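Local coordinates for protein enolase-phosphatase E1 (Saccharomyces cerevisiae, PDB 2G80) that probably catalyses the Mg2+-dependent enolization of 2,3-diketo-5-methylthiopentyl-1-phosphate and then the dephosphorylation of the resulting enol to an acireductone in methionine salvage, at residues T41-F47 and K123-Y127; T51-Y55 and G116-I122; Y127-I131 and K248-T252; K152-V158 and S168-N172. One frame throughout, in Å; residues are numbered along the deposited sequence.

Contact 1. Residues T41-F47 and K123-Y127; sequences TVCPISF and KAPVY
This buried contact at the neck between the HAD core and its helical cap pairs the loop running into helix 46-65 with the linker after helix 103-118, the arrangement expected of a C1-type cap insertion. Cys43 and Val126 lie closest, CA to CA 4.7 Å. One backbone hydrogen bond, Tyr127 N to Val42 O at 3.0 Å, fixes the register. Pro125 centres an inverse gamma turn (phi/psi -76/69), with Val126 N bonded to Ala124 O at 2.9 Å. Each segment offers a proline to an aromatic of the other. Pro125 CD stands 3.4 Å from the centroid of the Phe47 ring (chi1 t), and Pro44 CD 4.1 Å from that of the Tyr127 ring (chi1 m), both CH-pi contacts over a face. Cys43 SG adds packing, 3.8 Å from Pro125 CD. At the core end, Thr41 OG1 is hydrogen-bonded to OD2 of the Mg2+ ligand Asp37. Tyr127 occupies the N-cap position of helix 128-136, whose Ala130 touches Val42, while helix 148-156 meets Val42 through Phe155 and Ala124 through Leu154.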
loop_
_atom_site.group_PDB
_atom_site.type_symbol
_atom_site.label_atom_id
_atom_site.label_comp_id
_atom_site.label_asym_id
_atom_site.label_seq_id
_atom_site.Cartn_x
_atom_site.Cartn_y
_atom_site.Cartn_z
ATOM N N THR A 41 -8.242 -1.725 -4.220
ATOM C CA THR A 41 -9.220 -0.757 -3.730
ATOM C C THR A 41 -8.990 0.625 -4.380
ATOM O O THR A 41 -9.873 1.122 -5.029
ATOM C CB THR A 41 -9.171 -0.727 -2.196
ATOM O OG1 THR A 41 -9.452 -2.044 -1.719
ATOM C CG2 THR A 41 -10.205 0.231 -1.630
ATOM N N VAL A 42 -7.840 1.245 -4.153
ATOM C CA VAL A 42 -7.480 2.526 -4.797
ATOM C C VAL A 42 -6.413 2.355 -5.915
ATOM O O VAL A 42 -6.285 3.240 -6.769
ATOM C CB VAL A 42 -7.074 3.658 -3.752
ATOM C CG1 VAL A 42 -8.139 3.814 -2.659
ATOM C CG2 VAL A 42 -5.747 3.447 -3.155
ATOM N N CYS A 43 -5.687 1.224 -5.898
ATOM C CA CYS A 43 -4.629 0.920 -6.876
ATOM C C CYS A 43 -4.873 -0.487 -7.462
ATOM O O CYS A 43 -5.339 -1.389 -6.723
ATOM C CB CYS A 43 -3.264 0.975 -6.168
ATOM S SG CYS A 43 -1.778 0.833 -7.213
ATOM N N PRO A 44 -4.598 -0.674 -8.784
ATOM C CA PRO A 44 -4.687 -2.008 -9.363
ATOM C C PRO A 44 -3.801 -2.996 -8.618
ATOM O O PRO A 44 -2.651 -2.702 -8.287
ATOM C CB PRO A 44 -4.119 -1.834 -10.774
ATOM C CG PRO A 44 -4.316 -0.438 -11.085
ATOM C CD PRO A 44 -4.326 0.317 -9.833
ATOM N N ILE A 45 -4.357 -4.160 -8.390
ATOM C CA ILE A 45 -3.677 -5.241 -7.708
ATOM C C ILE A 45 -2.438 -5.691 -8.536
ATOM O O ILE A 45 -1.459 -6.142 -7.980
ATOM C CB ILE A 45 -4.750 -6.353 -7.386
ATOM C CG1 ILE A 45 -4.395 -7.177 -6.164
ATOM C CG2 ILE A 45 -5.061 -7.189 -8.609
ATOM C CD1 ILE A 45 -5.636 -7.886 -5.611
ATOM N N SER A 46 -2.474 -5.495 -9.858
ATOM C CA SER A 46 -1.348 -5.806 -10.749
ATOM C C SER A 46 -0.060 -4.985 -10.550
ATOM O O SER A 46 1.010 -5.415 -11.022
ATOM C CB SER A 46 -1.780 -5.563 -12.195
ATOM O OG SER A 46 -1.985 -4.182 -12.409
ATOM N N PHE A 47 -0.168 -3.805 -9.906
ATOM C CA PHE A 47 0.972 -2.895 -9.750
ATOM C C PHE A 47 2.208 -3.488 -9.069
ATOM O O PHE A 47 3.286 -3.368 -9.600
ATOM C CB PHE A 47 0.532 -1.592 -9.034
ATOM C CG PHE A 47 1.628 -0.560 -8.897
ATOM C CD1 PHE A 47 2.342 -0.125 -10.017
ATOM C CD2 PHE A 47 1.914 0.028 -7.658
ATOM C CE1 PHE A 47 3.348 0.843 -9.889
ATOM C CE2 PHE A 47 2.899 0.980 -7.545
ATOM C CZ PHE A 47 3.627 1.379 -8.665
ATOM N N LYS A 123 5.526 5.228 -11.271
ATOM C CA LYS A 123 4.430 6.081 -10.831
ATOM C C LYS A 123 3.321 5.181 -10.363
ATOM O O LYS A 123 3.065 4.172 -11.007
ATOM C CB LYS A 123 3.985 6.964 -12.005
ATOM C CG LYS A 123 5.057 8.011 -12.391
ATOM C CD LYS A 123 4.798 8.674 -13.684
ATOM C CE LYS A 123 6.039 9.422 -14.152
ATOM N NZ LYS A 123 5.796 10.031 -15.480
ATOM N N ALA A 124 2.662 5.529 -9.264
ATOM C CA ALA A 124 1.584 4.685 -8.688
ATOM C C ALA A 124 0.254 4.910 -9.442
ATOM O O ALA A 124 -0.290 6.027 -9.426
ATOM C CB ALA A 124 1.427 4.947 -7.203
ATOM N N PRO A 125 -0.283 3.856 -10.092
ATOM C CA PRO A 125 -1.511 3.969 -10.879
ATOM C C PRO A 125 -2.821 4.036 -10.058
ATOM O O PRO A 125 -3.660 3.136 -10.137
ATOM C CB PRO A 125 -1.459 2.703 -11.761
ATOM C CG PRO A 125 -0.767 1.712 -10.957
ATOM C CD PRO A 125 0.203 2.458 -10.078
ATOM N N VAL A 126 -3.053 5.119 -9.331
ATOM C CA VAL A 126 -4.282 5.249 -8.562
ATOM C C VAL A 126 -5.449 5.531 -9.498
ATOM O O VAL A 126 -5.355 6.384 -10.379
ATOM C CB VAL A 126 -4.152 6.300 -7.465
ATOM C CG1 VAL A 126 -5.465 6.470 -6.669
ATOM C CG2 VAL A 126 -2.978 5.917 -6.517
ATOM N N TYR A 127 -6.572 4.850 -9.272
ATOM C CA TYR A 127 -7.763 5.034 -10.113
ATOM C C TYR A 127 -8.214 6.484 -10.065
ATOM O O TYR A 127 -8.222 7.094 -8.992
ATOM C CB TYR A 127 -8.917 4.106 -9.703
ATOM C CG TYR A 127 -8.620 2.630 -9.854
ATOM C CD1 TYR A 127 -8.584 2.023 -11.118
ATOM C CD2 TYR A 127 -8.405 1.827 -8.747
ATOM C CE1 TYR A 127 -8.303 0.653 -11.249
ATOM C CE2 TYR A 127 -8.136 0.442 -8.877
ATOM C CZ TYR A 127 -8.103 -0.130 -10.116
ATOM O OH TYR A 127 -7.852 -1.471 -10.228
HETATM O O HOH W 1 -7.241 -4.556 -9.105
#

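Contact 2. Residues T51-Y55 and G116-I122; sequences TLFPY and GYESGQI
In the cap region, helix 46-65 meets the end of helix 103-118 and the loop that follows its Schellman motif. Gly116, on the last turn of helix 103-118, faces Tyr55 (chi1 t), whose OH comes to 3.1 Å from Gly116 CA; a CB here would clash with the ring. Tyr117 follows, its OH 3.9 Å from Leu52 CD2. Past Glu118 and Ser119 the chain turns at Gly120 (phi/psi 81/11), with Gly120 N bonded to Tyr117 O at 3.0 Å and Gln121 N weakly to Gly116 O at 2.8 Å. Gln121 NE2 donates to Ser119 OG at 2.7 Å. Ile122 then becomes extended (phi/psi -144/145), its N bonded to Gly116 O at 3.2 Å, and its CA-to-CB bond points toward helix 46-65, which is kinked at Pro54. CA of Thr51 and CA of Ile122 are 7.9 Å apart. With chi1 p, Ile122 lays CD1 over one face of the Tyr55 ring and 4.0 Å from Leu52 CD2, while Ile122 CG2 lies 3.8 Å from Tyr55 CD1 and 4.0 Å from Thr51 CG2.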
loop_
_atom_site.group_PDB
_atom_site.type_symbol
_atom_site.label_atom_id
_atom_site.label_comp_id
_atom_site.label_asym_id
_atom_site.label_seq_id
_atom_site.Cartn_x
_atom_site.Cartn_y
_atom_site.Cartn_z
ATOM N N THR A 51 4.990 -4.343 -11.913
ATOM C CA THR A 51 5.865 -3.187 -11.864
ATOM C C THR A 51 6.859 -3.094 -10.664
ATOM O O THR A 51 8.064 -3.062 -10.894
ATOM C CB THR A 51 4.989 -1.885 -11.961
ATOM O OG1 THR A 51 4.180 -1.957 -13.147
ATOM C CG2 THR A 51 5.846 -0.619 -12.041
ATOM N N LEU A 52 6.387 -3.078 -9.421
ATOM C CA LEU A 52 7.303 -2.846 -8.263
ATOM C C LEU A 52 8.348 -3.928 -8.023
ATOM O O LEU A 52 9.536 -3.642 -7.948
ATOM C CB LEU A 52 6.539 -2.598 -6.963
ATOM C CG LEU A 52 5.799 -1.281 -6.789
ATOM C CD1 LEU A 52 5.127 -1.260 -5.436
ATOM C CD2 LEU A 52 6.719 -0.104 -6.937
ATOM N N PHE A 53 7.901 -5.165 -7.930
ATOM C CA PHE A 53 8.812 -6.297 -7.701
ATOM C C PHE A 53 9.862 -6.447 -8.809
ATOM O O PHE A 53 11.074 -6.500 -8.477
ATOM C CB PHE A 53 8.007 -7.576 -7.382
ATOM C CG PHE A 53 7.482 -7.668 -5.956
ATOM C CD1 PHE A 53 7.469 -6.578 -5.059
ATOM C CD2 PHE A 53 6.928 -8.876 -5.528
ATOM C CE1 PHE A 53 6.974 -6.721 -3.742
ATOM C CE2 PHE A 53 6.417 -9.024 -4.230
ATOM C CZ PHE A 53 6.438 -7.927 -3.333
ATOM N N PRO A 54 9.441 -6.485 -10.106
ATOM C CA PRO A 54 10.412 -6.522 -11.239
ATOM C C PRO A 54 11.366 -5.342 -11.290
ATOM O O PRO A 54 12.539 -5.520 -11.576
ATOM C CB PRO A 54 9.508 -6.545 -12.478
ATOM C CG PRO A 54 8.262 -7.139 -11.988
ATOM C CD PRO A 54 8.061 -6.605 -10.619
ATOM N N TYR A 55 10.860 -4.143 -11.009
ATOM C CA TYR A 55 11.697 -2.949 -10.929
ATOM C C TYR A 55 12.826 -3.173 -9.889
ATOM O O TYR A 55 14.018 -2.916 -10.164
ATOM C CB TYR A 55 10.855 -1.660 -10.619
ATOM C CG TYR A 55 11.721 -0.456 -10.531
ATOM C CD1 TYR A 55 12.059 0.270 -11.680
ATOM C CD2 TYR A 55 12.343 -0.102 -9.310
ATOM C CE1 TYR A 55 12.961 1.394 -11.601
ATOM C CE2 TYR A 55 13.234 0.987 -9.231
ATOM C CZ TYR A 55 13.534 1.735 -10.371
ATOM O OH TYR A 55 14.424 2.812 -10.295
ATOM N N GLY A 116 13.427 5.147 -7.708
ATOM C CA GLY A 116 12.549 4.852 -8.862
ATOM C C GLY A 116 11.436 5.892 -9.027
ATOM O O GLY A 116 11.233 6.430 -10.107
ATOM N N TYR A 117 10.733 6.182 -7.940
ATOM C CA TYR A 117 9.701 7.219 -7.944
ATOM C C TYR A 117 10.265 8.628 -8.232
ATOM O O TYR A 117 9.770 9.327 -9.136
ATOM C CB TYR A 117 8.975 7.243 -6.628
ATOM C CG TYR A 117 7.976 6.115 -6.389
ATOM C CD1 TYR A 117 6.838 6.004 -7.169
ATOM C CD2 TYR A 117 8.117 5.232 -5.305
ATOM C CE1 TYR A 117 5.883 4.998 -6.931
ATOM C CE2 TYR A 117 7.171 4.235 -5.037
ATOM C CZ TYR A 117 6.039 4.123 -5.872
ATOM O OH TYR A 117 5.064 3.154 -5.688
ATOM N N GLU A 118 11.318 9.011 -7.499
ATOM C CA GLU A 118 11.958 10.352 -7.637
ATOM C C GLU A 118 12.580 10.639 -8.983
ATOM O O GLU A 118 12.585 11.788 -9.431
ATOM C CB GLU A 118 13.017 10.559 -6.569
ATOM C CG GLU A 118 12.449 10.758 -5.196
ATOM C CD GLU A 118 13.489 10.615 -4.064
ATOM O OE1 GLU A 118 14.710 10.627 -4.351
ATOM O OE2 GLU A 118 13.063 10.502 -2.888
ATOM N N SER A 119 13.144 9.603 -9.598
ATOM C CA SER A 119 13.683 9.682 -10.950
ATOM C C SER A 119 12.626 9.594 -12.079
ATOM O O SER A 119 12.986 9.725 -13.256
ATOM C CB SER A 119 14.741 8.589 -11.161
ATOM O OG SER A 119 14.204 7.297 -11.003
ATOM N N GLY A 120 11.353 9.353 -11.740
ATOM C CA GLY A 120 10.282 9.239 -12.722
ATOM C C GLY A 120 10.208 7.895 -13.396
ATOM O O GLY A 120 9.451 7.738 -14.367
ATOM N N GLN A 121 10.953 6.910 -12.892
ATOM C CA GLN A 121 10.946 5.564 -13.483
ATOM C C GLN A 121 9.705 4.748 -13.127
ATOM O O GLN A 121 9.399 3.788 -13.814
ATOM C CB GLN A 121 12.204 4.797 -13.108
ATOM C CG GLN A 121 13.500 5.480 -13.551
ATOM C CD GLN A 121 14.742 4.708 -13.098
ATOM O OE1 GLN A 121 14.966 3.572 -13.529
ATOM N NE2 GLN A 121 15.554 5.327 -12.232
ATOM N N ILE A 122 9.010 5.125 -12.053
ATOM C CA ILE A 122 7.792 4.456 -11.611
ATOM C C ILE A 122 6.815 5.483 -11.035
ATOM O O ILE A 122 7.218 6.485 -10.420
ATOM C CB ILE A 122 8.062 3.272 -10.592
ATOM C CG1 ILE A 122 9.029 3.671 -9.483
ATOM C CG2 ILE A 122 8.673 2.053 -11.333
ATOM C CD1 ILE A 122 9.323 2.624 -8.383
#

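Contact 3. Residues Y127-I131 and K248-T252; sequences YADAI and KNFET
Asp129, in the first turn of helix 128-136, lays its carboxylate over the backbone N of Phe250 and the CB of Asn249, in the segment that follows edge strand 246-247 of the parallel sheet. Its CA-to-CB bond points toward that segment, and with chi1 p Asp129 OD2 accepts from Phe250 N at 2.7 Å, with an N-H...O angle of 166°. The same OD2 lies 3.3 Å from Asn249 CB. The closest CA pair is Asp129 and Phe250, 5.8 Å apart. The helix starts after Tyr127 at its N-cap position, with Ile131 N bonded to Tyr127 O at 3.1 Å. Across from it, Asn249 is extended (phi/psi -160/170) and the chain turns at Phe250 (-101/11), with Glu251 N weakly bonded to Asn249 OD1 at 3.3 Å. The Phe250 ring (chi1 m) reaches Ala130, CD2 to CB 4.3 Å, and also meets the ring of Phe133 in the same helix, the planes at about 60°. In this Rossmann-like HAD core the contact thus joins a helix preceding strand 140-143 to the tail beyond edge strand 246-247. Arg232 forms a salt bridge with Asp129 OD2 and cation-pi contacts with Tyr127 and Phe250. One carboxylate oxygen therefore serves both a neutral backbone NH and a guanidinium, so the join combines a directional polar bond and charge pairing with modest apolar packing.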
loop_
_atom_site.group_PDB
_atom_site.type_symbol
_atom_site.label_atom_id
_atom_site.label_comp_id
_atom_site.label_asym_id
_atom_site.label_seq_id
_atom_site.Cartn_x
_atom_site.Cartn_y
_atom_site.Cartn_z
ATOM N N TYR A 127 -6.572 4.850 -9.272
ATOM C CA TYR A 127 -7.763 5.034 -10.113
ATOM C C TYR A 127 -8.214 6.484 -10.065
ATOM O O TYR A 127 -8.222 7.094 -8.992
ATOM C CB TYR A 127 -8.917 4.106 -9.703
ATOM C CG TYR A 127 -8.620 2.630 -9.854
ATOM C CD1 TYR A 127 -8.584 2.023 -11.118
ATOM C CD2 TYR A 127 -8.405 1.827 -8.747
ATOM C CE1 TYR A 127 -8.303 0.653 -11.249
ATOM C CE2 TYR A 127 -8.136 0.442 -8.877
ATOM C CZ TYR A 127 -8.103 -0.130 -10.116
ATOM O OH TYR A 127 -7.852 -1.471 -10.228
ATOM N N ALA A 128 -8.594 7.037 -11.225
ATOM C CA ALA A 128 -9.003 8.453 -11.295
ATOM C C ALA A 128 -10.097 8.842 -10.249
ATOM O O ALA A 128 -9.974 9.837 -9.545
ATOM C CB ALA A 128 -9.422 8.800 -12.667
ATOM N N ASP A 129 -11.116 8.006 -10.111
ATOM C CA ASP A 129 -12.179 8.233 -9.139
ATOM C C ASP A 129 -11.696 8.143 -7.661
ATOM O O ASP A 129 -12.301 8.738 -6.775
ATOM C CB ASP A 129 -13.334 7.252 -9.371
ATOM C CG ASP A 129 -12.946 5.817 -9.069
ATOM O OD1 ASP A 129 -12.150 5.270 -9.854
ATOM O OD2 ASP A 129 -13.425 5.254 -8.045
ATOM N N ALA A 130 -10.643 7.375 -7.400
ATOM C CA ALA A 130 -10.074 7.280 -6.032
ATOM C C ALA A 130 -9.285 8.551 -5.721
ATOM O O ALA A 130 -9.251 8.977 -4.575
ATOM C CB ALA A 130 -9.203 6.026 -5.869
ATOM N N ILE A 131 -8.630 9.127 -6.741
ATOM C CA ILE A 131 -7.925 10.412 -6.623
ATOM C C ILE A 131 -8.915 11.517 -6.242
ATOM O O ILE A 131 -8.641 12.292 -5.339
ATOM C CB ILE A 131 -7.139 10.820 -7.952
ATOM C CG1 ILE A 131 -5.938 9.893 -8.172
ATOM C CG2 ILE A 131 -6.620 12.245 -7.880
ATOM C CD1 ILE A 131 -5.287 10.042 -9.561
ATOM N N LYS A 248 -17.984 -0.419 -7.436
ATOM C CA LYS A 248 -17.128 -0.551 -8.618
ATOM C C LYS A 248 -16.237 0.687 -8.760
ATOM O O LYS A 248 -15.205 0.650 -9.429
ATOM C CB LYS A 248 -17.953 -0.724 -9.886
ATOM C CG LYS A 248 -18.890 -1.941 -9.903
ATOM C CD LYS A 248 -18.171 -3.279 -10.007
ATOM N N ASN A 249 -16.670 1.793 -8.166
ATOM C CA ASN A 249 -15.920 3.045 -8.131
ATOM C C ASN A 249 -16.444 3.908 -6.990
ATOM O O ASN A 249 -17.496 3.588 -6.416
ATOM C CB ASN A 249 -16.040 3.773 -9.447
ATOM C CG ASN A 249 -17.469 4.018 -9.838
ATOM O OD1 ASN A 249 -18.183 4.787 -9.190
ATOM N ND2 ASN A 249 -17.896 3.376 -10.925
ATOM N N PHE A 250 -15.743 5.005 -6.689
ATOM C CA PHE A 250 -16.131 5.876 -5.572
ATOM C C PHE A 250 -16.885 7.166 -5.919
ATOM O O PHE A 250 -17.105 7.981 -5.028
ATOM C CB PHE A 250 -14.918 6.153 -4.652
ATOM C CG PHE A 250 -14.133 4.909 -4.238
ATOM C CD1 PHE A 250 -14.726 3.612 -4.164
ATOM C CD2 PHE A 250 -12.825 5.053 -3.824
ATOM C CE1 PHE A 250 -13.982 2.498 -3.763
ATOM C CE2 PHE A 250 -12.090 3.972 -3.384
ATOM C CZ PHE A 250 -12.657 2.682 -3.358
ATOM N N GLU A 251 -17.333 7.314 -7.164
ATOM C CA GLU A 251 -18.103 8.497 -7.610
ATOM C C GLU A 251 -19.337 8.808 -6.777
ATOM O O GLU A 251 -19.574 9.965 -6.476
ATOM C CB GLU A 251 -18.530 8.384 -9.081
ATOM C CG GLU A 251 -17.386 8.552 -10.052
ATOM C CD GLU A 251 -17.780 8.290 -11.524
ATOM O OE1 GLU A 251 -18.965 8.495 -11.907
ATOM O OE2 GLU A 251 -16.876 7.875 -12.292
ATOM N N THR A 252 -20.076 7.781 -6.364
ATOM C CA THR A 252 -21.332 7.977 -5.601
ATOM C C THR A 252 -21.151 8.217 -4.096
ATOM O O THR A 252 -22.112 8.609 -3.448
ATOM C CB THR A 252 -22.341 6.784 -5.772
ATOM O OG1 THR A 252 -21.909 5.634 -5.019
ATOM C CG2 THR A 252 -22.514 6.413 -7.234
#

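Contact 4. Residues K152-V158 and S168-N172; sequences KLLFGYV and SLDLN
An isolated beta bridge forms just beyond helix 148-156: Val158 and Leu169 make an antiparallel hydrogen-bonded pair, CA to CA 4.8 Å, with Val158 N to Leu169 O at 2.8 Å and Leu169 N to Val158 O at a short 2.6 Å. The returning segment goes on to meet the last turn of the helix. Leu171 N donates to Phe155 O at 2.8 Å, and the Asn172 side chain (chi1 m) reaches further back, ND2 to Lys152 O at 2.8 Å. Gly156 leaves room for that amide, Gly156 CA being 3.2 Å from Asn172 ND2. Helix 148-156 and this return belong to the beta-alpha-beta crossover of the Rossmann-like HAD core that links strand 140-143 to strand 177-179, its parallel neighbour in the sheet. An Asx turn shapes the return, Asp170 OD1 accepting from Asn172 N at 2.9 Å. On the buried side Leu171 CG packs 3.8 Å from Val158 CG2, and Leu171 CD1 lies at the edge of the Phe155 ring, 4.2 Å from Phe155 CD1. Water 2 donates to Gly156 O at 2.6 Å and is hydrogen-bonded to Ser168 OG at 2.7 Å.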
loop_
_atom_site.group_PDB
_atom_site.type_symbol
_atom_site.label_atom_id
_atom_site.label_comp_id
_atom_site.label_asym_id
_atom_site.label_seq_id
_atom_site.Cartn_x
_atom_site.Cartn_y
_atom_site.Cartn_z
ATOM N N LYS A 152 3.278 6.446 2.136
ATOM C CA LYS A 152 3.564 7.861 1.900
ATOM C C LYS A 152 4.327 8.115 0.588
ATOM O O LYS A 152 4.041 9.073 -0.136
ATOM C CB LYS A 152 4.360 8.458 3.060
ATOM C CG LYS A 152 3.587 8.687 4.316
ATOM C CD LYS A 152 4.512 9.265 5.399
ATOM C CE LYS A 152 3.790 9.434 6.764
ATOM N NZ LYS A 152 4.662 10.026 7.823
ATOM N N LEU A 153 5.297 7.247 0.324
ATOM C CA LEU A 153 6.071 7.241 -0.901
ATOM C C LEU A 153 5.166 6.966 -2.105
ATOM O O LEU A 153 5.203 7.700 -3.105
ATOM C CB LEU A 153 7.191 6.196 -0.767
ATOM C CG LEU A 153 8.290 6.198 -1.809
ATOM C CD1 LEU A 153 9.093 7.517 -1.726
ATOM C CD2 LEU A 153 9.138 4.935 -1.602
ATOM N N LEU A 154 4.301 5.950 -2.010
ATOM C CA LEU A 154 3.301 5.651 -3.094
ATOM C C LEU A 154 2.382 6.831 -3.414
ATOM O O LEU A 154 2.190 7.178 -4.587
ATOM C CB LEU A 154 2.438 4.436 -2.712
ATOM C CG LEU A 154 1.470 3.849 -3.758
ATOM C CD1 LEU A 154 1.277 2.323 -3.572
ATOM C CD2 LEU A 154 0.102 4.558 -3.869
ATOM N N PHE A 155 1.785 7.426 -2.374
ATOM C CA PHE A 155 0.908 8.589 -2.545
ATOM C C PHE A 155 1.602 9.894 -2.877
ATOM O O PHE A 155 0.925 10.851 -3.255
ATOM C CB PHE A 155 -0.072 8.732 -1.360
ATOM C CG PHE A 155 -1.076 7.619 -1.303
ATOM C CD1 PHE A 155 -2.076 7.543 -2.259
ATOM C CD2 PHE A 155 -0.998 6.631 -0.350
ATOM C CE1 PHE A 155 -3.019 6.508 -2.248
ATOM C CE2 PHE A 155 -1.920 5.587 -0.339
ATOM C CZ PHE A 155 -2.945 5.543 -1.298
ATOM N N GLY A 156 2.934 9.952 -2.741
ATOM C CA GLY A 156 3.682 11.123 -3.178
ATOM C C GLY A 156 3.962 11.192 -4.675
ATOM O O GLY A 156 4.351 12.265 -5.170
ATOM N N TYR A 157 3.793 10.065 -5.390
ATOM C CA TYR A 157 4.182 9.916 -6.826
ATOM C C TYR A 157 3.150 9.124 -7.628
ATOM O O TYR A 157 3.429 8.068 -8.224
ATOM C CB TYR A 157 5.559 9.246 -6.894
ATOM C CG TYR A 157 6.674 10.037 -6.228
ATOM C CD1 TYR A 157 7.324 11.068 -6.916
ATOM C CD2 TYR A 157 7.080 9.760 -4.914
ATOM C CE1 TYR A 157 8.344 11.806 -6.329
ATOM C CE2 TYR A 157 8.111 10.473 -4.316
ATOM C CZ TYR A 157 8.741 11.498 -5.036
ATOM O OH TYR A 157 9.731 12.251 -4.501
ATOM N N VAL A 158 1.964 9.713 -7.684
ATOM C CA VAL A 158 0.810 9.132 -8.292
ATOM C C VAL A 158 0.774 9.508 -9.771
ATOM O O VAL A 158 0.972 10.675 -10.139
ATOM C CB VAL A 158 -0.505 9.602 -7.538
ATOM C CG1 VAL A 158 -1.752 9.135 -8.242
ATOM C CG2 VAL A 158 -0.478 9.138 -6.087
ATOM N N SER A 168 4.220 13.121 -12.042
ATOM C CA SER A 168 3.352 12.462 -11.094
ATOM C C SER A 168 2.647 13.515 -10.199
ATOM O O SER A 168 3.014 14.683 -10.205
ATOM C CB SER A 168 4.162 11.515 -10.232
ATOM O OG SER A 168 5.190 12.222 -9.537
ATOM N N LEU A 169 1.620 13.085 -9.466
ATOM C CA LEU A 169 0.834 13.925 -8.556
ATOM C C LEU A 169 1.147 13.521 -7.112
ATOM O O LEU A 169 1.395 12.353 -6.827
ATOM C CB LEU A 169 -0.673 13.717 -8.786
ATOM C CG LEU A 169 -1.187 13.858 -10.211
ATOM C CD1 LEU A 169 -2.644 13.516 -10.254
ATOM C CD2 LEU A 169 -0.917 15.270 -10.746
ATOM N N ASP A 170 1.083 14.491 -6.206
ATOM C CA ASP A 170 1.307 14.257 -4.785
ATOM C C ASP A 170 -0.061 14.337 -4.097
ATOM O O ASP A 170 -0.726 15.379 -4.131
ATOM C CB ASP A 170 2.278 15.299 -4.228
ATOM C CG ASP A 170 2.669 15.047 -2.755
ATOM O OD1 ASP A 170 2.247 14.057 -2.111
ATOM O OD2 ASP A 170 3.438 15.866 -2.225
ATOM N N LEU A 171 -0.484 13.221 -3.515
ATOM C CA LEU A 171 -1.715 13.162 -2.737
ATOM C C LEU A 171 -1.497 13.211 -1.223
ATOM O O LEU A 171 -2.479 13.194 -0.492
ATOM C CB LEU A 171 -2.495 11.897 -3.076
ATOM C CG LEU A 171 -2.887 11.654 -4.547
ATOM C CD1 LEU A 171 -3.902 10.495 -4.557
ATOM C CD2 LEU A 171 -3.465 12.887 -5.218
ATOM N N ASN A 172 -0.247 13.282 -0.751
ATOM C CA ASN A 172 0.024 13.297 0.704
ATOM C C ASN A 172 -0.625 14.452 1.468
ATOM O O ASN A 172 -1.021 14.267 2.612
ATOM C CB ASN A 172 1.527 13.156 1.027
ATOM C CG ASN A 172 2.080 11.760 0.656
ATOM O OD1 ASN A 172 1.519 10.721 1.011
ATOM N ND2 ASN A 172 3.166 11.752 -0.065
HETATM O O HOH W 2 4.632 13.654 -7.291
#

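Paired linkers between a cap and a core can be packed from several sides at once, as here. Contacts 1 and 4 each touch all the others, while contacts 2 and 3, centres 24 Å apart, are the one pair that does not. Phe47 CE2 meets Tyr117 OH of contact 2 at 3.6 Å, Thr41 O meets Phe250 CZ of contact 3 at 3.6 Å, and Ala124 N probably bonds to Tyr157 O of contact 4 at 2.8 Å. Contact 4 reaches contact 3 through Val158 CG1, 3.9 Å from Ile131 CD1. Contact 1 comes nearest the metal, Thr41's side chain about 4 Å from Mg2+, against about 10 Å for Phe250, 11 Å for Phe155 and 13 Å for Leu52.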